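DynE8 (PDB 4AMM) is an iterative enediyne polyketide synthase of dynemicin-producing Micromonospora chersina, represented here by its acyltransferase domain, which probably loads acyl building blocks for chain extension. Local coordinates at residues 179-193 with 296-309. Numbering follows the deposited sequence.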
loop_
_atom_site.group_PDB
_atom_site.type_symbol
_atom_site.label_atom_id
_atom_site.label_comp_id
_atom_site.label_asym_id
_atom_site.label_seq_id
_atom_site.Cartn_x
_atom_site.Cartn_y
_atom_site.Cartn_z
ATOM N N GLU A 179 8.646 3.896 4.757
ATOM C CA GLU A 179 8.651 4.436 6.139
ATOM C C GLU A 179 8.956 5.919 6.070
ATOM O O GLU A 179 8.507 6.657 6.945
ATOM C CB GLU A 179 9.667 3.693 6.955
ATOM C CG GLU A 179 9.530 4.023 8.489
ATOM C CD GLU A 179 9.599 2.797 9.353
ATOM O OE1 GLU A 179 9.109 1.711 8.979
ATOM O OE2 GLU A 179 10.092 2.886 10.530
ATOM N N LEU A 180 9.738 6.406 5.146
ATOM C CA LEU A 180 9.977 7.870 4.970
ATOM C C LEU A 180 8.689 8.632 4.713
ATOM O O LEU A 180 8.440 9.683 5.367
ATOM C CB LEU A 180 10.957 8.227 3.846
ATOM C CG LEU A 180 12.417 8.007 4.184
ATOM C CD1 LEU A 180 12.771 6.518 4.448
ATOM C CD2 LEU A 180 13.230 8.545 2.998
ATOM N N ALA A 181 7.812 8.110 3.880
ATOM C CA ALA A 181 6.546 8.773 3.568
ATOM C C ALA A 181 5.649 8.628 4.792
ATOM O O ALA A 181 4.896 9.625 5.098
ATOM C CB ALA A 181 5.905 8.131 2.359
ATOM N N ALA A 182 5.623 7.502 5.496
ATOM C CA ALA A 182 4.800 7.353 6.688
ATOM C C ALA A 182 5.219 8.408 7.726
ATOM O O ALA A 182 4.310 9.010 8.382
ATOM C CB ALA A 182 4.857 5.931 7.254
ATOM N N LEU A 183 6.509 8.589 7.934
ATOM C CA LEU A 183 6.977 9.598 8.913
ATOM C C LEU A 183 6.567 10.960 8.447
ATOM O O LEU A 183 6.218 11.801 9.307
ATOM C CB LEU A 183 8.509 9.489 8.994
ATOM C CG LEU A 183 8.942 8.279 9.807
ATOM C CD1 LEU A 183 10.428 8.013 9.714
ATOM C CD2 LEU A 183 8.608 8.396 11.341
ATOM N N SER A 184 6.575 11.279 7.162
ATOM C CA SER A 184 6.176 12.606 6.662
ATOM C C SER A 184 4.689 12.797 6.943
ATOM O O SER A 184 4.247 13.839 7.486
ATOM C CB SER A 184 6.502 12.814 5.181
ATOM O OG SER A 184 6.284 14.183 4.840
ATOM N N TRP A 185 3.888 11.790 6.639
ATOM C CA TRP A 185 2.456 11.858 6.960
ATOM C C TRP A 185 2.217 12.101 8.432
ATOM O O TRP A 185 1.263 12.867 8.796
ATOM C CB TRP A 185 1.781 10.512 6.517
ATOM C CG TRP A 185 0.338 10.322 7.049
ATOM C CD1 TRP A 185 -0.811 10.849 6.507
ATOM C CD2 TRP A 185 -0.015 9.632 8.250
ATOM N NE1 TRP A 185 -1.884 10.567 7.361
ATOM C CE2 TRP A 185 -1.441 9.761 8.368
ATOM C CE3 TRP A 185 0.691 8.848 9.184
ATOM C CZ2 TRP A 185 -2.142 9.214 9.410
ATOM C CZ3 TRP A 185 -0.055 8.241 10.212
ATOM C CH2 TRP A 185 -1.453 8.441 10.301
ATOM N N ALA A 186 3.037 11.507 9.292
ATOM C CA ALA A 186 2.919 11.583 10.757
ATOM C C ALA A 186 3.499 12.926 11.255
ATOM O O ALA A 186 3.439 13.164 12.496
ATOM C CB ALA A 186 3.560 10.380 11.452
ATOM N N GLY A 187 3.988 13.772 10.381
ATOM C CA GLY A 187 4.532 15.111 10.839
ATOM C C GLY A 187 5.958 15.108 11.318
ATOM O O GLY A 187 6.432 16.146 11.846
ATOM N N ALA A 188 6.747 14.033 11.124
ATOM C CA ALA A 188 8.138 14.028 11.594
ATOM C C ALA A 188 9.102 14.852 10.707
ATOM O O ALA A 188 10.187 15.303 11.150
ATOM C CB ALA A 188 8.610 12.572 11.745
ATOM N N LEU A 189 8.754 14.992 9.421
ATOM C CA LEU A 189 9.529 15.688 8.449
ATOM C C LEU A 189 8.630 16.246 7.345
ATOM O O LEU A 189 7.704 15.561 6.880
ATOM C CB LEU A 189 10.523 14.682 7.826
ATOM C CG LEU A 189 11.713 15.320 7.158
ATOM C CD1 LEU A 189 12.587 16.132 8.157
ATOM C CD2 LEU A 189 12.582 14.253 6.517
ATOM N N ASP A 190 8.911 17.449 6.859
ATOM C CA ASP A 190 8.106 18.010 5.838
ATOM C C ASP A 190 8.310 17.377 4.473
ATOM O O ASP A 190 9.319 16.601 4.242
ATOM C CB ASP A 190 8.172 19.572 5.797
ATOM C CG ASP A 190 9.441 20.117 5.110
ATOM O OD1 ASP A 190 10.240 19.350 4.511
ATOM O OD2 ASP A 190 9.626 21.377 5.127
ATOM N N ALA A 191 7.421 17.648 3.537
ATOM C CA ALA A 191 7.503 17.011 2.231
ATOM C C ALA A 191 8.805 17.317 1.506
ATOM O O ALA A 191 9.348 16.432 0.841
ATOM C CB ALA A 191 6.281 17.400 1.337
ATOM N N ASP A 192 9.304 18.562 1.533
ATOM C CA ASP A 192 10.519 18.851 0.741
ATOM C C ASP A 192 11.717 18.110 1.316
ATOM O O ASP A 192 12.508 17.566 0.537
ATOM C CB ASP A 192 10.830 20.351 0.757
ATOM C CG ASP A 192 9.861 21.176 -0.079
ATOM O OD1 ASP A 192 9.124 20.680 -0.991
ATOM O OD2 ASP A 192 9.846 22.409 0.203
ATOM N N ASP A 193 11.839 18.073 2.645
ATOM C CA ASP A 193 12.955 17.355 3.303
ATOM C C ASP A 193 12.828 15.852 3.030
ATOM O O ASP A 193 13.850 15.179 2.823
ATOM C CB ASP A 193 13.035 17.667 4.783
ATOM C CG ASP A 193 13.465 19.105 5.049
ATOM O OD1 ASP A 193 13.997 19.787 4.147
ATOM O OD2 ASP A 193 13.320 19.436 6.244
ATOM N N LEU A 296 18.885 16.986 9.156
ATOM C CA LEU A 296 17.485 17.430 8.946
ATOM C C LEU A 296 16.807 17.746 10.248
ATOM O O LEU A 296 17.064 17.133 11.283
ATOM C CB LEU A 296 16.633 16.311 8.227
ATOM C CG LEU A 296 17.265 15.987 6.893
ATOM C CD1 LEU A 296 16.595 14.733 6.358
ATOM C CD2 LEU A 296 17.198 17.088 5.939
ATOM N N PRO A 297 15.825 18.653 10.182
ATOM C CA PRO A 297 15.121 19.117 11.395
ATOM C C PRO A 297 13.961 18.170 11.800
ATOM O O PRO A 297 12.777 18.562 11.822
ATOM C CB PRO A 297 14.601 20.491 10.948
ATOM C CG PRO A 297 14.210 20.255 9.482
ATOM C CD PRO A 297 15.353 19.319 8.961
ATOM N N TRP A 298 14.311 16.967 12.191
ATOM C CA TRP A 298 13.299 15.972 12.629
ATOM C C TRP A 298 12.410 16.389 13.757
ATOM O O TRP A 298 12.920 17.028 14.735
ATOM C CB TRP A 298 14.002 14.665 13.098
ATOM C CG TRP A 298 14.736 13.976 11.962
ATOM C CD1 TRP A 298 16.075 14.061 11.662
ATOM C CD2 TRP A 298 14.163 13.093 11.002
ATOM N NE1 TRP A 298 16.370 13.326 10.547
ATOM C CE2 TRP A 298 15.210 12.724 10.118
ATOM C CE3 TRP A 298 12.857 12.648 10.765
ATOM C CZ2 TRP A 298 15.000 11.857 9.043
ATOM C CZ3 TRP A 298 12.641 11.800 9.667
ATOM C CH2 TRP A 298 13.706 11.397 8.834
ATOM N N ARG A 299 11.115 16.091 13.670
ATOM C CA ARG A 299 10.186 16.268 14.803
ATOM C C ARG A 299 9.618 14.932 15.235
ATOM O O ARG A 299 9.598 13.975 14.452
ATOM C CB ARG A 299 9.045 17.222 14.390
ATOM C CG ARG A 299 9.523 18.538 13.731
ATOM C CD ARG A 299 8.487 19.658 13.711
ATOM N NE ARG A 299 9.025 20.835 13.008
ATOM C CZ ARG A 299 8.355 21.968 12.752
ATOM N NH1 ARG A 299 7.092 22.120 13.162
ATOM N NH2 ARG A 299 8.955 22.963 12.100
ATOM N N ARG A 300 9.118 14.870 16.451
ATOM C CA ARG A 300 8.427 13.727 16.932
ATOM C C ARG A 300 7.183 13.466 16.063
ATOM O O ARG A 300 6.465 14.412 15.767
ATOM C CB ARG A 300 7.958 14.024 18.361
ATOM C CG ARG A 300 7.456 12.790 19.065
ATOM C CD ARG A 300 7.358 12.987 20.605
ATOM N NE ARG A 300 7.223 11.721 21.344
ATOM C CZ ARG A 300 6.072 11.063 21.524
ATOM N NH1 ARG A 300 4.936 11.548 21.010
ATOM N NH2 ARG A 300 6.052 9.920 22.220
ATOM N N PRO A 301 6.957 12.197 15.648
ATOM C CA PRO A 301 5.699 11.919 14.929
ATOM C C PRO A 301 4.487 12.196 15.769
ATOM O O PRO A 301 4.500 11.890 16.988
ATOM C CB PRO A 301 5.760 10.406 14.673
ATOM C CG PRO A 301 7.190 10.067 14.625
ATOM C CD PRO A 301 7.849 11.022 15.661
ATOM N N GLU A 302 3.452 12.758 15.139
ATOM C CA GLU A 302 2.222 13.183 15.839
ATOM C C GLU A 302 1.043 12.257 15.625
ATOM O O GLU A 302 -0.057 12.436 16.197
ATOM C CB GLU A 302 1.825 14.599 15.377
ATOM C CG GLU A 302 3.089 15.537 15.293
ATOM C CD GLU A 302 2.807 17.045 15.042
ATOM O OE1 GLU A 302 2.636 17.474 13.860
ATOM O OE2 GLU A 302 2.801 17.812 16.047
ATOM N N ARG A 303 1.228 11.258 14.763
ATOM C CA ARG A 303 0.197 10.254 14.422
ATOM C C ARG A 303 0.899 8.853 14.513
ATOM O O ARG A 303 2.152 8.793 14.407
ATOM C CB ARG A 303 -0.355 10.480 13.011
ATOM C CG ARG A 303 -0.692 11.935 12.696
ATOM C CD ARG A 303 -1.405 11.989 11.379
ATOM N NE ARG A 303 -1.669 13.322 10.865
ATOM C CZ ARG A 303 -2.703 13.642 10.069
ATOM N NH1 ARG A 303 -3.642 12.740 9.737
ATOM N NH2 ARG A 303 -2.842 14.897 9.649
ATOM N N PRO A 304 0.148 7.763 14.734
ATOM C CA PRO A 304 0.777 6.456 14.972
ATOM C C PRO A 304 1.429 5.894 13.687
ATOM O O PRO A 304 0.801 5.873 12.633
ATOM C CB PRO A 304 -0.379 5.568 15.394
ATOM C CG PRO A 304 -1.299 6.636 16.041
ATOM C CD PRO A 304 -1.308 7.696 15.101
ATOM N N VAL A 305 2.664 5.460 13.856
ATOM C CA VAL A 305 3.434 4.784 12.778
ATOM C C VAL A 305 3.891 3.428 13.281
ATOM O O VAL A 305 4.574 3.369 14.294
ATOM C CB VAL A 305 4.610 5.634 12.374
ATOM C CG1 VAL A 305 5.390 4.871 11.216
ATOM C CG2 VAL A 305 4.172 6.947 11.802
ATOM N N ALA A 306 3.468 2.311 12.648
ATOM C CA ALA A 306 3.950 0.979 12.990
ATOM C C ALA A 306 5.211 0.765 12.143
ATOM O O ALA A 306 5.103 0.764 10.912
ATOM C CB ALA A 306 2.879 -0.052 12.623
ATOM N N SER A 307 6.358 0.680 12.767
ATOM C CA SER A 307 7.645 0.649 12.054
ATOM C C SER A 307 7.894 -0.763 11.521
ATOM O O SER A 307 7.820 -1.760 12.196
ATOM C CB SER A 307 8.717 0.989 13.037
ATOM O OG SER A 307 10.028 0.916 12.384
ATOM N N THR A 308 8.325 -0.765 10.256
ATOM C CA THR A 308 8.879 -1.989 9.642
ATOM C C THR A 308 10.380 -2.107 9.869
ATOM O O THR A 308 11.018 -3.047 9.365
ATOM C CB THR A 308 8.583 -2.105 8.137
ATOM O OG1 THR A 308 9.242 -1.099 7.379
ATOM C CG2 THR A 308 7.071 -2.105 7.908
ATOM N N VAL A 309 10.945 -1.238 10.701
ATOM C CA VAL A 309 12.350 -1.434 11.160
ATOM C C VAL A 309 12.348 -2.158 12.497
ATOM O O VAL A 309 13.015 -3.121 12.729
ATOM C CB VAL A 309 13.094 -0.091 11.304
ATOM C CG1 VAL A 309 14.566 -0.343 11.649
ATOM C CG2 VAL A 309 13.010 0.702 10.030
HETATM O O HOH W 1 0.734 14.998 10.779
HETATM O O HOH W 2 5.104 17.914 13.226
#
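With CG anti to the backbone N (chi1 -169°) and a bend at chi2, Glu179 presents its carboxylate to the turn at Ser307 and Thr308. OE1 accepts from Thr308 N at 2.9 Å and OE2 from Ser307 OG at 2.7 Å, both on syn lone pairs, so the flat group is gripped at two points. Serine suits its place because the same OG also accepts from Val309 N, closing an ST turn. Were Glu179 shortened to an alanine, Thr308 N and the Ser307 hydroxyl would probably lose their shared acceptor, and the turn would be less firmly tied to the helix.

One turn on, Ala182 CB meets Val305 CG1, and just past the helix end Ala186 CB meets Val305 CG2 at 3.5 Å; the small methyls let the valine lie close. At the helix end the extended chain of Arg303 crosses Trp185 at about a right angle, laying CD over one face of the six-membered ring, 3.7 Å from its centroid, a CH-pi contact; Arg303 NE reaches Trp185 O through a water. Gly187 closes the helix in a Schellman motif; its positive phi (84°) calls for glycine, since a CB would jam against the preceding carbonyl oxygen and clash with Glu302 OE1. Around it, Glu302 N bonds almost straight to Ala186 O (2.7 Å) and Arg299 N to Ala188 O (2.8 Å). Beyond, Leu189 sets CD2 over a face of the Trp298 ring, 4.2 Å from the centroid of its six-membered part, while Trp298 NE1 is held by Ala293 O.

Helix 178-185 begins at the last glycine of a GxSxG sequence, consistent with the nucleophile elbow of acyltransferases, and strand 305-306 edges the parallel sheet. Polar bonds thus fix both ends of the helix segment, with apolar side chains packed between, and the buried carboxylate is matched by neutral donors, an N-H and a hydroxyl.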